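Local coordinates for uncharacterized protein (Leptospira interrogans serogroup Icterohaemorrhagiae serovar copenhageni, PDB 6OE6) that is of unknown function but is probably a membrane-anchored lipoprotein, its modelled part folding into two packed beta sheets without helix, at residues Phe16-Leu21 with Asp122-Leu127; Phe48-Thr53 with Arg129-Pro134; Tyr56-Ser61 with Leu112-Glu117; Val64-Glu69 with Arg88-Pro93. One frame throughout, in Å; residues are numbered along the deposited sequence.

Contact 1 of 4, residues Phe16-Leu21 with Asp122-Leu127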
loop_
_atom_site.group_PDB
_atom_site.type_symbol
_atom_site.label_atom_id
_atom_site.label_comp_id
_atom_site.label_asym_id
_atom_site.label_seq_id
_atom_site.Cartn_x
_atom_site.Cartn_y
_atom_site.Cartn_z
ATOM N N PHE A 16 8.833 1.306 0.931
ATOM C CA PHE A 16 7.506 1.906 0.768
ATOM C C PHE A 16 7.379 3.154 1.639
ATOM O O PHE A 16 7.868 3.185 2.774
ATOM C CB PHE A 16 6.392 0.929 1.147
ATOM C CG PHE A 16 6.235 -0.226 0.198
ATOM C CD1 PHE A 16 5.433 -0.101 -0.925
ATOM C CD2 PHE A 16 6.859 -1.444 0.452
ATOM C CE1 PHE A 16 5.260 -1.165 -1.819
ATOM C CE2 PHE A 16 6.699 -2.520 -0.405
ATOM C CZ PHE A 16 5.900 -2.381 -1.567
ATOM N N GLY A 17 6.719 4.185 1.097
ATOM C CA GLY A 17 6.400 5.372 1.858
ATOM C C GLY A 17 4.939 5.723 1.654
ATOM O O GLY A 17 4.335 5.351 0.654
ATOM N N TRP A 18 4.376 6.457 2.620
ATOM C CA TRP A 18 2.937 6.685 2.647
ATOM C C TRP A 18 2.611 8.101 3.083
ATOM O O TRP A 18 3.336 8.708 3.876
ATOM C CB TRP A 18 2.228 5.703 3.599
ATOM C CG TRP A 18 2.736 4.298 3.442
ATOM C CD1 TRP A 18 3.883 3.770 3.978
ATOM C CD2 TRP A 18 2.130 3.253 2.682
ATOM N NE1 TRP A 18 4.019 2.458 3.601
ATOM C CE2 TRP A 18 2.950 2.115 2.807
ATOM C CE3 TRP A 18 0.968 3.167 1.911
ATOM C CZ2 TRP A 18 2.649 0.904 2.180
ATOM C CZ3 TRP A 18 0.667 1.960 1.297
ATOM C CH2 TRP A 18 1.504 0.848 1.434
ATOM N N VAL A 19 1.490 8.612 2.578
ATOM C CA VAL A 19 0.890 9.836 3.112
ATOM C C VAL A 19 -0.616 9.710 2.946
ATOM O O VAL A 19 -1.093 9.102 1.985
ATOM C CB VAL A 19 1.449 11.114 2.437
ATOM C CG1 VAL A 19 1.161 11.129 0.935
ATOM C CG2 VAL A 19 0.867 12.350 3.086
ATOM N N LEU A 20 -1.362 10.226 3.922
ATOM C CA LEU A 20 -2.818 10.202 3.884
ATOM C C LEU A 20 -3.328 11.558 3.416
ATOM O O LEU A 20 -2.901 12.593 3.940
ATOM C CB LEU A 20 -3.390 9.867 5.261
ATOM C CG LEU A 20 -3.060 8.509 5.860
ATOM C CD1 LEU A 20 -3.681 8.382 7.230
ATOM C CD2 LEU A 20 -3.602 7.416 4.934
ATOM N N LEU A 21 -4.245 11.552 2.442
ATOM C CA LEU A 21 -4.740 12.775 1.813
ATOM C C LEU A 21 -6.236 12.939 2.032
ATOM O O LEU A 21 -7.009 11.995 1.860
ATOM C CB LEU A 21 -4.453 12.776 0.316
ATOM C CG LEU A 21 -3.084 13.236 -0.171
ATOM C CD1 LEU A 21 -3.240 13.810 -1.580
ATOM C CD2 LEU A 21 -2.476 14.260 0.772
ATOM N N ASP A 122 8.690 -7.196 -4.217
ATOM C CA ASP A 122 8.465 -6.664 -2.883
ATOM C C ASP A 122 6.967 -6.670 -2.623
ATOM O O ASP A 122 6.158 -6.762 -3.551
ATOM C CB ASP A 122 9.027 -5.251 -2.741
ATOM C CG ASP A 122 9.566 -4.970 -1.360
ATOM O OD1 ASP A 122 9.164 -5.645 -0.390
ATOM O OD2 ASP A 122 10.413 -4.063 -1.254
ATOM N N GLU A 123 6.612 -6.607 -1.345
ATOM C CA GLU A 123 5.209 -6.597 -0.962
ATOM C C GLU A 123 5.101 -6.058 0.455
ATOM O O GLU A 123 6.066 -6.072 1.218
ATOM C CB GLU A 123 4.584 -7.997 -1.069
ATOM C CG GLU A 123 5.070 -8.974 -0.024
ATOM C CD GLU A 123 4.642 -10.397 -0.334
ATOM O OE1 GLU A 123 4.997 -10.897 -1.424
ATOM O OE2 GLU A 123 3.949 -11.005 0.501
ATOM N N VAL A 124 3.907 -5.587 0.796
ATOM C CA VAL A 124 3.660 -4.928 2.074
ATOM C C VAL A 124 2.182 -5.084 2.414
ATOM O O VAL A 124 1.318 -5.040 1.528
ATOM C CB VAL A 124 4.076 -3.438 2.021
ATOM C CG1 VAL A 124 3.247 -2.687 0.984
ATOM C CG2 VAL A 124 3.964 -2.785 3.416
ATOM N N GLU A 125 1.893 -5.300 3.693
ATOM C CA GLU A 125 0.524 -5.370 4.193
ATOM C C GLU A 125 0.118 -4.080 4.908
ATOM O O GLU A 125 0.937 -3.431 5.566
ATOM C CB GLU A 125 0.369 -6.544 5.162
ATOM C CG GLU A 125 0.579 -7.900 4.521
ATOM C CD GLU A 125 0.520 -9.024 5.541
ATOM O OE1 GLU A 125 1.464 -9.152 6.356
ATOM O OE2 GLU A 125 -0.478 -9.763 5.528
ATOM N N PHE A 126 -1.171 -3.746 4.824
ATOM C CA PHE A 126 -1.729 -2.674 5.645
ATOM C C PHE A 126 -3.193 -2.967 5.979
ATOM O O PHE A 126 -3.860 -3.743 5.300
ATOM C CB PHE A 126 -1.571 -1.294 4.969
ATOM C CG PHE A 126 -2.284 -1.141 3.642
ATOM C CD1 PHE A 126 -3.623 -0.773 3.610
ATOM C CD2 PHE A 126 -1.608 -1.310 2.415
ATOM C CE1 PHE A 126 -4.292 -0.599 2.374
ATOM C CE2 PHE A 126 -2.260 -1.103 1.186
ATOM C CZ PHE A 126 -3.608 -0.766 1.170
ATOM N N LEU A 127 -3.672 -2.378 7.080
ATOM C CA LEU A 127 -5.070 -2.474 7.492
ATOM C C LEU A 127 -5.786 -1.169 7.164
ATOM O O LEU A 127 -5.181 -0.096 7.265
ATOM C CB LEU A 127 -5.189 -2.715 9.000
ATOM C CG LEU A 127 -4.623 -4.007 9.547
ATOM C CD1 LEU A 127 -4.877 -4.054 11.056
ATOM C CD2 LEU A 127 -5.275 -5.171 8.853
#
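The strands Phe16-Leu21 and Asp122-Leu127 face each other with their axes 9.8 Å apart at closest approach and their directions 35° apart. They belong to different sheets of a beta sandwich, so no backbone hydrogen bond joins them and side chains fill the space between. Val124 touches both aromatic residues of the first strand. Its CG1 sits between the backbone N and the carbonyl carbon (chi1 62°), and this points it at the first strand. CG1 lies over the middle of the Phe16 ring, 3.5 Å from the ring centroid, in a CH-pi contact almost along the ring normal. The same methyl also meets Trp18 at the edge of its indole, in the ring plane, with Trp18 CZ2 3.8 Å from Val124 CG1. One methyl thus touches two aromatic rings at once. Further along, the six-membered ring of Trp18 crosses the Phe126 ring obliquely, the planes 66° apart. Phe48 meets both of these rings and extends the aromatic core. The indole N-H is satisfied by Thr42 O, just after strand 40-41. At the other end the core gives way to charge. Asp122 OD2 accepts a hydrogen bond from Tyr58 OH, and OD1 forms a salt bridge with Arg43. Its anti lone pair on OD1 also takes the N-H of Glu123, with Glu123 N 2.9 Å from Asp122 OD1.

Contact 2 of 4, residues Phe48-Thr53 with Arg129-Pro134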
loop_
_atom_site.group_PDB
_atom_site.type_symbol
_atom_site.label_atom_id
_atom_site.label_comp_id
_atom_site.label_asym_id
_atom_site.label_seq_id
_atom_site.Cartn_x
_atom_site.Cartn_y
_atom_site.Cartn_z
ATOM N N PHE A 48 -4.487 2.341 8.509
ATOM C CA PHE A 48 -5.004 3.530 7.841
ATOM C C PHE A 48 -6.516 3.645 8.043
ATOM O O PHE A 48 -7.228 2.633 8.159
ATOM C CB PHE A 48 -4.688 3.484 6.335
ATOM C CG PHE A 48 -3.207 3.378 6.013
ATOM C CD1 PHE A 48 -2.268 4.133 6.702
ATOM C CD2 PHE A 48 -2.758 2.535 4.997
ATOM C CE1 PHE A 48 -0.911 4.043 6.406
ATOM C CE2 PHE A 48 -1.407 2.443 4.698
ATOM C CZ PHE A 48 -0.481 3.195 5.403
ATOM N N PRO A 49 -7.046 4.859 8.105
ATOM C CA PRO A 49 -8.492 5.039 8.230
ATOM C C PRO A 49 -9.163 4.869 6.876
ATOM O O PRO A 49 -8.510 4.873 5.839
ATOM C CB PRO A 49 -8.608 6.487 8.722
ATOM C CG PRO A 49 -7.459 7.162 8.013
ATOM C CD PRO A 49 -6.331 6.143 8.010
ATOM N N ASP A 50 -10.493 4.754 6.903
ATOM C CA ASP A 50 -11.269 4.556 5.680
ATOM C C ASP A 50 -11.761 5.864 5.073
ATOM O O ASP A 50 -12.547 5.839 4.116
ATOM C CB ASP A 50 -12.460 3.626 5.948
ATOM C CG ASP A 50 -13.587 4.293 6.744
ATOM O OD1 ASP A 50 -13.385 5.336 7.406
ATOM O OD2 ASP A 50 -14.708 3.751 6.701
ATOM N N ASP A 51 -11.338 7.009 5.608
ATOM C CA ASP A 51 -11.863 8.278 5.128
ATOM C C ASP A 51 -10.776 9.204 4.590
ATOM O O ASP A 51 -11.021 10.411 4.427
ATOM C CB ASP A 51 -12.675 8.963 6.231
ATOM C CG ASP A 51 -11.845 9.339 7.442
ATOM O OD1 ASP A 51 -10.654 8.993 7.515
ATOM O OD2 ASP A 51 -12.403 10.019 8.338
ATOM N N LYS A 52 -9.589 8.663 4.331
ATOM C CA LYS A 52 -8.500 9.395 3.706
ATOM C C LYS A 52 -7.965 8.585 2.537
ATOM O O LYS A 52 -7.951 7.351 2.568
ATOM C CB LYS A 52 -7.348 9.673 4.684
ATOM C CG LYS A 52 -7.739 10.493 5.912
ATOM C CD LYS A 52 -8.095 11.921 5.556
ATOM C CE LYS A 52 -8.364 12.742 6.815
ATOM N NZ LYS A 52 -8.757 14.151 6.519
ATOM N N THR A 53 -7.526 9.289 1.502
ATOM C CA THR A 53 -6.940 8.592 0.362
ATOM C C THR A 53 -5.525 8.161 0.736
ATOM O O THR A 53 -4.741 8.957 1.257
ATOM C CB THR A 53 -6.987 9.492 -0.879
ATOM O OG1 THR A 53 -8.357 9.645 -1.282
ATOM C CG2 THR A 53 -6.215 8.874 -2.051
ATOM N N ARG A 129 -9.282 0.697 8.581
ATOM C CA ARG A 129 -10.257 0.565 9.651
ATOM C C ARG A 129 -11.322 1.651 9.587
ATOM O O ARG A 129 -11.066 2.766 9.127
ATOM C CB ARG A 129 -9.579 0.610 11.014
ATOM C CG ARG A 129 -8.675 -0.577 11.226
ATOM C CD ARG A 129 -8.177 -0.621 12.638
ATOM N NE ARG A 129 -9.243 -0.854 13.612
ATOM C CZ ARG A 129 -9.705 0.067 14.455
ATOM N NH1 ARG A 129 -9.205 1.297 14.446
ATOM N NH2 ARG A 129 -10.664 -0.247 15.316
ATOM N N SER A 130 -12.522 1.303 10.044
ATOM C CA SER A 130 -13.576 2.293 10.215
ATOM C C SER A 130 -13.158 3.315 11.259
ATOM O O SER A 130 -12.684 2.956 12.342
ATOM C CB SER A 130 -14.882 1.624 10.641
ATOM O OG SER A 130 -15.586 1.111 9.526
ATOM N N THR A 131 -13.336 4.593 10.932
ATOM C CA THR A 131 -13.000 5.677 11.845
ATOM C C THR A 131 -13.922 5.671 13.062
ATOM O O THR A 131 -14.767 6.560 13.214
ATOM C CB THR A 131 -13.065 7.023 11.113
ATOM O OG1 THR A 131 -14.168 7.029 10.197
ATOM C CG2 THR A 131 -11.783 7.259 10.333
ATOM N N ARG A 132 -13.756 4.668 13.933
ATOM C CA ARG A 132 -14.569 4.508 15.135
ATOM C C ARG A 132 -13.977 3.438 16.052
ATOM O O ARG A 132 -14.190 2.241 15.822
ATOM C CB ARG A 132 -16.012 4.148 14.764
ATOM N N THR A 133 -13.226 3.877 17.089
ATOM C CA THR A 133 -12.532 3.129 18.149
ATOM C C THR A 133 -11.126 2.725 17.712
ATOM O O THR A 133 -10.955 2.092 16.660
ATOM C CB THR A 133 -13.312 1.885 18.594
ATOM O OG1 THR A 133 -14.614 2.270 19.051
ATOM C CG2 THR A 133 -12.575 1.160 19.725
ATOM N N PRO A 134 -10.098 3.058 18.495
ATOM C CA PRO A 134 -8.719 2.815 18.051
ATOM C C PRO A 134 -8.322 1.344 18.087
ATOM O O PRO A 134 -8.862 0.538 18.852
ATOM C CB PRO A 134 -7.879 3.638 19.036
ATOM C CG PRO A 134 -8.739 3.778 20.250
ATOM C CD PRO A 134 -10.152 3.840 19.744
#
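Asp50 CG and Thr131 OG1 each lie between their own backbone N and carbonyl carbon (chi1 74° and 38°), and this turns the carboxylate and the hydroxyl toward each other. The result is a weak hydrogen bond from Thr131 OG1 to Asp50 OD1, at 3.4 Å. Asp51 adopts a similar first torsion (chi1 64°) and brings its carboxylate across the other branch of the threonine. Thr131 CG2 is 3.5 Å from Asp51 OD2 and about as far from the second oxygen. The same methyl packs on the proline ring, with Thr131 CG2 3.6 Å from Pro49 CB. Thr131 is poorly ordered, so these side-chain contacts are probably not rigid. The backbone link is firmer. Arg129 N donates to Phe48 O over 2.9 Å, and the N-H meets the oxygen nearly along the C=O axis. Pro49 CA adds a CA-H...O contact to Arg129 O. The Arg129 side chain leads away from Pro49 and holds its own loop. NH1 and NH2 grip Thr133 O end-on, and the oxygen lies in the guanidinium plane. Glu147 forms a salt bridge to NH2 of the same group. Thr131 is the centre of an inverse gamma turn. The pairing of Pro49 with Arg129 is a parallel beta bridge, here closing the edge of a mixed sheet where both strands run out into surface loops.

Contact 3 of 4, residues Tyr56-Ser61 with Leu112-Glu117. With FMT (formic acid), chain D.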
loop_
_atom_site.group_PDB
_atom_site.type_symbol
_atom_site.label_atom_id
_atom_site.label_comp_id
_atom_site.label_asym_id
_atom_site.label_seq_id
_atom_site.Cartn_x
_atom_site.Cartn_y
_atom_site.Cartn_z
ATOM N N TYR A 56 0.853 6.048 -1.810
ATOM C CA TYR A 56 2.117 5.370 -1.573
ATOM C C TYR A 56 3.156 5.768 -2.607
ATOM O O TYR A 56 2.862 6.252 -3.715
ATOM C CB TYR A 56 1.966 3.821 -1.550
ATOM C CG TYR A 56 1.781 3.240 -2.940
ATOM C CD1 TYR A 56 2.879 2.865 -3.713
ATOM C CD2 TYR A 56 0.522 3.076 -3.472
ATOM C CE1 TYR A 56 2.714 2.367 -4.994
ATOM C CE2 TYR A 56 0.345 2.582 -4.741
ATOM C CZ TYR A 56 1.443 2.219 -5.497
ATOM O OH TYR A 56 1.243 1.730 -6.773
ATOM N N ILE A 57 4.400 5.589 -2.198
ATOM C CA ILE A 57 5.536 5.650 -3.096
ATOM C C ILE A 57 6.315 4.363 -2.873
ATOM O O ILE A 57 6.341 3.823 -1.759
ATOM C CB ILE A 57 6.399 6.908 -2.839
ATOM C CG1 ILE A 57 7.421 7.096 -3.955
ATOM C CG2 ILE A 57 7.081 6.843 -1.472
ATOM C CD1 ILE A 57 8.107 8.462 -3.934
ATOM N N TYR A 58 6.903 3.830 -3.943
ATOM C CA TYR A 58 7.847 2.724 -3.812
ATOM C C TYR A 58 9.175 3.112 -4.438
ATOM O O TYR A 58 9.220 3.497 -5.608
ATOM C CB TYR A 58 7.323 1.429 -4.454
ATOM C CG TYR A 58 8.275 0.271 -4.245
ATOM C CD1 TYR A 58 8.433 -0.304 -2.992
ATOM C CD2 TYR A 58 9.050 -0.218 -5.286
ATOM C CE1 TYR A 58 9.316 -1.348 -2.792
ATOM C CE2 TYR A 58 9.929 -1.260 -5.094
ATOM C CZ TYR A 58 10.058 -1.824 -3.848
ATOM O OH TYR A 58 10.943 -2.857 -3.648
ATOM N N ARG A 59 10.251 3.008 -3.667
ATOM C CA ARG A 59 11.590 3.292 -4.177
ATOM C C ARG A 59 12.313 1.974 -4.407
ATOM O O ARG A 59 12.527 1.208 -3.462
ATOM C CB ARG A 59 12.385 4.179 -3.223
ATOM C CG ARG A 59 13.775 4.540 -3.798
ATOM C CD ARG A 59 14.438 5.709 -3.080
ATOM N NE ARG A 59 13.462 6.663 -2.562
ATOM C CZ ARG A 59 13.406 7.065 -1.297
ATOM N NH1 ARG A 59 14.289 6.615 -0.413
ATOM N NH2 ARG A 59 12.474 7.930 -0.918
ATOM N N PHE A 60 12.682 1.716 -5.661
ATOM C CA PHE A 60 13.344 0.473 -6.021
ATOM C C PHE A 60 14.759 0.428 -5.460
ATOM O O PHE A 60 15.466 1.436 -5.412
ATOM C CB PHE A 60 13.401 0.305 -7.540
ATOM C CG PHE A 60 12.069 0.121 -8.180
ATOM C CD1 PHE A 60 11.593 -1.150 -8.453
ATOM C CD2 PHE A 60 11.286 1.216 -8.509
ATOM C CE1 PHE A 60 10.362 -1.332 -9.040
ATOM C CE2 PHE A 60 10.051 1.045 -9.098
ATOM C CZ PHE A 60 9.584 -0.234 -9.357
ATOM N N SER A 61 15.178 -0.769 -5.050
ATOM C CA SER A 61 16.542 -0.955 -4.569
ATOM C C SER A 61 17.581 -0.911 -5.684
ATOM O O SER A 61 18.766 -0.718 -5.392
ATOM C CB SER A 61 16.664 -2.283 -3.822
ATOM O OG SER A 61 16.546 -3.371 -4.722
ATOM N N LEU A 112 -0.175 -5.293 -0.910
ATOM C CA LEU A 112 0.260 -4.569 -2.110
ATOM C C LEU A 112 1.543 -5.234 -2.580
ATOM O O LEU A 112 2.483 -5.372 -1.796
ATOM C CB LEU A 112 0.506 -3.096 -1.774
ATOM C CG LEU A 112 1.187 -2.202 -2.816
ATOM C CD1 LEU A 112 0.357 -2.149 -4.114
ATOM C CD2 LEU A 112 1.329 -0.805 -2.204
ATOM N N LYS A 113 1.570 -5.678 -3.836
ATOM C CA LYS A 113 2.747 -6.314 -4.412
ATOM C C LYS A 113 3.295 -5.436 -5.526
ATOM O O LYS A 113 2.536 -4.777 -6.234
ATOM C CB LYS A 113 2.410 -7.689 -4.993
ATOM C CG LYS A 113 1.903 -8.737 -3.967
ATOM C CD LYS A 113 1.605 -10.031 -4.667
ATOM C CE LYS A 113 0.926 -11.022 -3.729
ATOM N NZ LYS A 113 0.839 -12.341 -4.380
ATOM N N VAL A 114 4.617 -5.454 -5.683
ATOM C CA VAL A 114 5.293 -4.725 -6.754
ATOM C C VAL A 114 5.991 -5.746 -7.647
ATOM O O VAL A 114 6.736 -6.599 -7.152
ATOM C CB VAL A 114 6.306 -3.701 -6.209
ATOM C CG1 VAL A 114 7.056 -3.038 -7.403
ATOM C CG2 VAL A 114 5.636 -2.644 -5.313
ATOM N N ALA A 115 5.732 -5.676 -8.954
ATOM C CA ALA A 115 6.344 -6.578 -9.917
ATOM C C ALA A 115 7.197 -5.785 -10.893
ATOM O O ALA A 115 6.801 -4.708 -11.346
ATOM C CB ALA A 115 5.290 -7.379 -10.685
ATOM N N TYR A 116 8.368 -6.329 -11.213
ATOM C CA TYR A 116 9.293 -5.703 -12.146
ATOM C C TYR A 116 9.787 -6.785 -13.086
ATOM O O TYR A 116 10.330 -7.796 -12.631
ATOM C CB TYR A 116 10.457 -5.035 -11.407
ATOM C CG TYR A 116 11.354 -4.202 -12.303
ATOM C CD1 TYR A 116 10.909 -2.992 -12.821
ATOM C CD2 TYR A 116 12.633 -4.618 -12.615
ATOM C CE1 TYR A 116 11.718 -2.219 -13.637
ATOM C CE2 TYR A 116 13.451 -3.857 -13.434
ATOM C CZ TYR A 116 12.987 -2.656 -13.943
ATOM O OH TYR A 116 13.792 -1.882 -14.761
ATOM N N GLU A 117 9.556 -6.583 -14.388
ATOM C CA GLU A 117 10.053 -7.485 -15.429
ATOM C C GLU A 117 9.655 -8.935 -15.155
ATOM O O GLU A 117 10.440 -9.865 -15.352
ATOM C CB GLU A 117 11.569 -7.353 -15.585
ATOM C CG GLU A 117 12.030 -5.943 -15.940
ATOM C CD GLU A 117 11.918 -5.632 -17.426
ATOM O OE1 GLU A 117 12.967 -5.591 -18.102
ATOM O OE2 GLU A 117 10.789 -5.430 -17.921
HETATM C C FMT D . -2.339 2.585 -7.732
HETATM O O1 FMT D . -2.714 3.722 -7.982
HETATM O O2 FMT D . -1.148 2.275 -7.745
#
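This contact is part of the buried core between the two sheets of the sandwich. The segments Tyr56-Ser61 and Leu112-Glu117 run 31° apart and meet through side chains, with no hydrogen bond across. Leu112 CD2 sits over the centre of the Tyr56 ring, 4.1 Å from its centroid, a CH-pi contact. Val114 works in the same way two residues on. Its CG2 lies over a face of Tyr58, whose OH is held by Asp122, offset toward the rim of the ring, while Val114 CG1 reaches Phe60 CE1 at 4.1 Å. Phe60 then crosses Tyr116 obliquely, with planes 56° apart. Within the first segment, Tyr58 CD2 stands over the centre of the Phe60 ring. The phenol of Tyr56 donates to a formic acid molecule, probably from the crystallisation liquor, with Tyr56 OH 2.6 Å from FMT O2. Phe16 and Trp18 of strand 15-21 pack against Leu112, and Val72 and Thr70 of strand 70-77 touch Tyr56 and Phe60.

Contact 4 of 4, residues Val64-Glu69 with Arg88-Pro93. With FMT (formic acid), chain D.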
loop_
_atom_site.group_PDB
_atom_site.type_symbol
_atom_site.label_atom_id
_atom_site.label_comp_id
_atom_site.label_asym_id
_atom_site.label_seq_id
_atom_site.Cartn_x
_atom_site.Cartn_y
_atom_site.Cartn_z
ATOM N N VAL A 64 16.033 1.462 -12.478
ATOM C CA VAL A 64 14.973 0.913 -13.312
ATOM C C VAL A 64 14.791 1.791 -14.539
ATOM O O VAL A 64 15.162 2.968 -14.558
ATOM C CB VAL A 64 13.629 0.776 -12.559
ATOM C CG1 VAL A 64 13.749 -0.212 -11.426
ATOM C CG2 VAL A 64 13.170 2.128 -12.043
ATOM N N SER A 65 14.203 1.197 -15.573
ATOM C CA SER A 65 13.932 1.873 -16.830
ATOM C C SER A 65 12.466 2.272 -16.909
ATOM O O SER A 65 11.584 1.532 -16.462
ATOM C CB SER A 65 14.285 0.975 -18.015
ATOM O OG SER A 65 13.836 1.558 -19.223
ATOM N N GLU A 66 12.214 3.445 -17.496
ATOM C CA GLU A 66 10.845 3.901 -17.702
ATOM C C GLU A 66 10.074 2.968 -18.631
ATOM O O GLU A 66 8.840 2.900 -18.556
ATOM C CB GLU A 66 10.861 5.332 -18.244
ATOM C CG GLU A 66 9.517 5.893 -18.676
ATOM C CD GLU A 66 9.494 7.411 -18.680
ATOM O OE1 GLU A 66 10.308 8.015 -17.949
ATOM O OE2 GLU A 66 8.670 8.001 -19.413
ATOM N N SER A 67 10.773 2.227 -19.494
ATOM C CA SER A 67 10.115 1.332 -20.435
ATOM C C SER A 67 9.985 -0.105 -19.931
ATOM O O SER A 67 9.345 -0.920 -20.604
ATOM C CB SER A 67 10.860 1.333 -21.772
ATOM O OG SER A 67 12.122 0.706 -21.644
ATOM N N ALA A 68 10.563 -0.439 -18.778
ATOM C CA ALA A 68 10.454 -1.797 -18.261
ATOM C C ALA A 68 9.048 -2.065 -17.737
ATOM O O ALA A 68 8.373 -1.171 -17.218
ATOM C CB ALA A 68 11.474 -2.040 -17.149
ATOM N N GLU A 69 8.609 -3.315 -17.867
ATOM C CA GLU A 69 7.254 -3.672 -17.449
ATOM C C GLU A 69 7.180 -3.695 -15.928
ATOM O O GLU A 69 7.766 -4.570 -15.284
ATOM C CB GLU A 69 6.850 -5.025 -18.028
ATOM C CG GLU A 69 6.639 -5.035 -19.527
ATOM C CD GLU A 69 5.581 -6.040 -19.941
ATOM O OE1 GLU A 69 4.802 -6.476 -19.067
ATOM O OE2 GLU A 69 5.523 -6.392 -21.136
ATOM N N ARG A 88 -0.604 -1.371 -14.391
ATOM C CA ARG A 88 0.696 -1.077 -14.977
ATOM C C ARG A 88 1.199 0.271 -14.459
ATOM O O ARG A 88 0.461 1.262 -14.467
ATOM C CB ARG A 88 0.578 -1.063 -16.504
ATOM C CG ARG A 88 1.911 -1.042 -17.215
ATOM C CD ARG A 88 1.729 -1.213 -18.717
ATOM N NE ARG A 88 2.989 -1.506 -19.389
ATOM C CZ ARG A 88 3.102 -1.716 -20.697
ATOM N NH1 ARG A 88 2.028 -1.665 -21.473
ATOM N NH2 ARG A 88 4.289 -1.977 -21.230
ATOM N N LYS A 89 2.463 0.322 -14.052
ATOM C CA LYS A 89 3.062 1.543 -13.530
ATOM C C LYS A 89 4.271 1.928 -14.365
ATOM O O LYS A 89 5.010 1.067 -14.851
ATOM C CB LYS A 89 3.514 1.386 -12.078
ATOM C CG LYS A 89 2.425 0.907 -11.103
ATOM C CD LYS A 89 1.258 1.886 -11.046
ATOM C CE LYS A 89 1.553 3.114 -10.237
ATOM N NZ LYS A 89 0.318 3.935 -9.976
ATOM N N ARG A 90 4.474 3.228 -14.502
ATOM C CA ARG A 90 5.617 3.728 -15.254
ATOM C C ARG A 90 6.623 4.332 -14.285
ATOM O O ARG A 90 6.332 5.365 -13.663
ATOM C CB ARG A 90 5.171 4.758 -16.293
ATOM C CG ARG A 90 6.268 5.116 -17.278
ATOM C CD ARG A 90 5.949 6.373 -18.065
ATOM N NE ARG A 90 4.687 6.273 -18.792
ATOM C CZ ARG A 90 4.545 5.666 -19.967
ATOM N NH1 ARG A 90 5.587 5.087 -20.548
ATOM N NH2 ARG A 90 3.359 5.635 -20.560
ATOM N N PRO A 91 7.797 3.734 -14.111
ATOM C CA PRO A 91 8.751 4.259 -13.130
ATOM C C PRO A 91 9.309 5.611 -13.546
ATOM O O PRO A 91 9.452 5.913 -14.733
ATOM C CB PRO A 91 9.855 3.199 -13.107
ATOM C CG PRO A 91 9.227 1.959 -13.663
ATOM C CD PRO A 91 8.228 2.440 -14.668
ATOM N N ASN A 92 9.592 6.442 -12.546
ATOM C CA ASN A 92 10.393 7.643 -12.751
ATOM C C ASN A 92 11.849 7.218 -12.647
ATOM O O ASN A 92 12.283 6.798 -11.563
ATOM C CB ASN A 92 10.058 8.700 -11.706
ATOM C CG ASN A 92 10.862 9.993 -11.877
ATOM O OD1 ASN A 92 12.052 9.964 -12.155
ATOM N ND2 ASN A 92 10.204 11.134 -11.672
ATOM N N PRO A 93 12.638 7.304 -13.726
ATOM C CA PRO A 93 13.998 6.756 -13.688
ATOM C C PRO A 93 15.009 7.651 -12.994
ATOM O O PRO A 93 16.149 7.213 -12.785
ATOM C CB PRO A 93 14.343 6.594 -15.174
ATOM C CG PRO A 93 13.625 7.727 -15.822
ATOM C CD PRO A 93 12.305 7.851 -15.054
HETATM C C FMT D . -2.339 2.585 -7.732
HETATM O O1 FMT D . -2.714 3.722 -7.982
HETATM O O2 FMT D . -1.148 2.275 -7.745
HETATM O O HOH W 1 5.090 -0.663 -17.207
#
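A type I beta turn from Ser65 to Ala68 packs here against the segment Arg88-Pro93, which carries strand 81-89 into a proline-containing loop. No direct hydrogen bond crosses between Val64-Glu69 and Arg88-Pro93. The apolar part rests on Pro91. Val64 CG2 lies between the backbone N and the carbonyl carbon and meets Pro91 CB at 3.6 Å, the two side chains crossing at about a right angle. Glu66 reaches across both Arg90 and Pro93. Its CG is anti to the backbone N (chi1 173°) and the chain runs on extended, its CG crossing obliquely over CG and CD of Arg90. Proline ring carbons also meet oxygens: Pro91 CG lies close to Ser65 O, and Glu66 OE1 approaches Pro93 CD at 3.5 Å. The charges meet less closely. Glu66 OE2 is 4.4 Å from Arg90 NE and well out of the guanidinium plane, so any attraction is probably only a general one between charges. Glu69 OE2 and Arg88 NH2 are similarly related at 4.6 Å. The Lys89 side chain leads away from the turn, and its NZ donates to FMT O2 and Glu99 O. One water bridges the segments: it accepts from Arg88 NE at 3.1 Å, lies 2.9 Å from Lys89 O, and reaches Ala68 O weakly at 3.3 Å.

How the contacts relate
From the N terminus, strand 15-21 opens contact 1, which closes only at strand 119-129 and so encloses contacts 3 and 4. Contact 2 starts within that span but ends beyond it, so contacts 1 and 2 cross. Contact 2 also spans contacts 3 and 4, and contact 4 forms the innermost loop, inside contact 3. Contacts 1 and 3 tie the two sheets together face to face and adjoin through Gly17 and Ile57. Contact 2 pairs edge strand 47-49 with the end of strand 119-129. Contact 4 lies at the opposite end of the sandwich, joined to contact 3 through Tyr116 and Glu117; one formic acid molecule touches both.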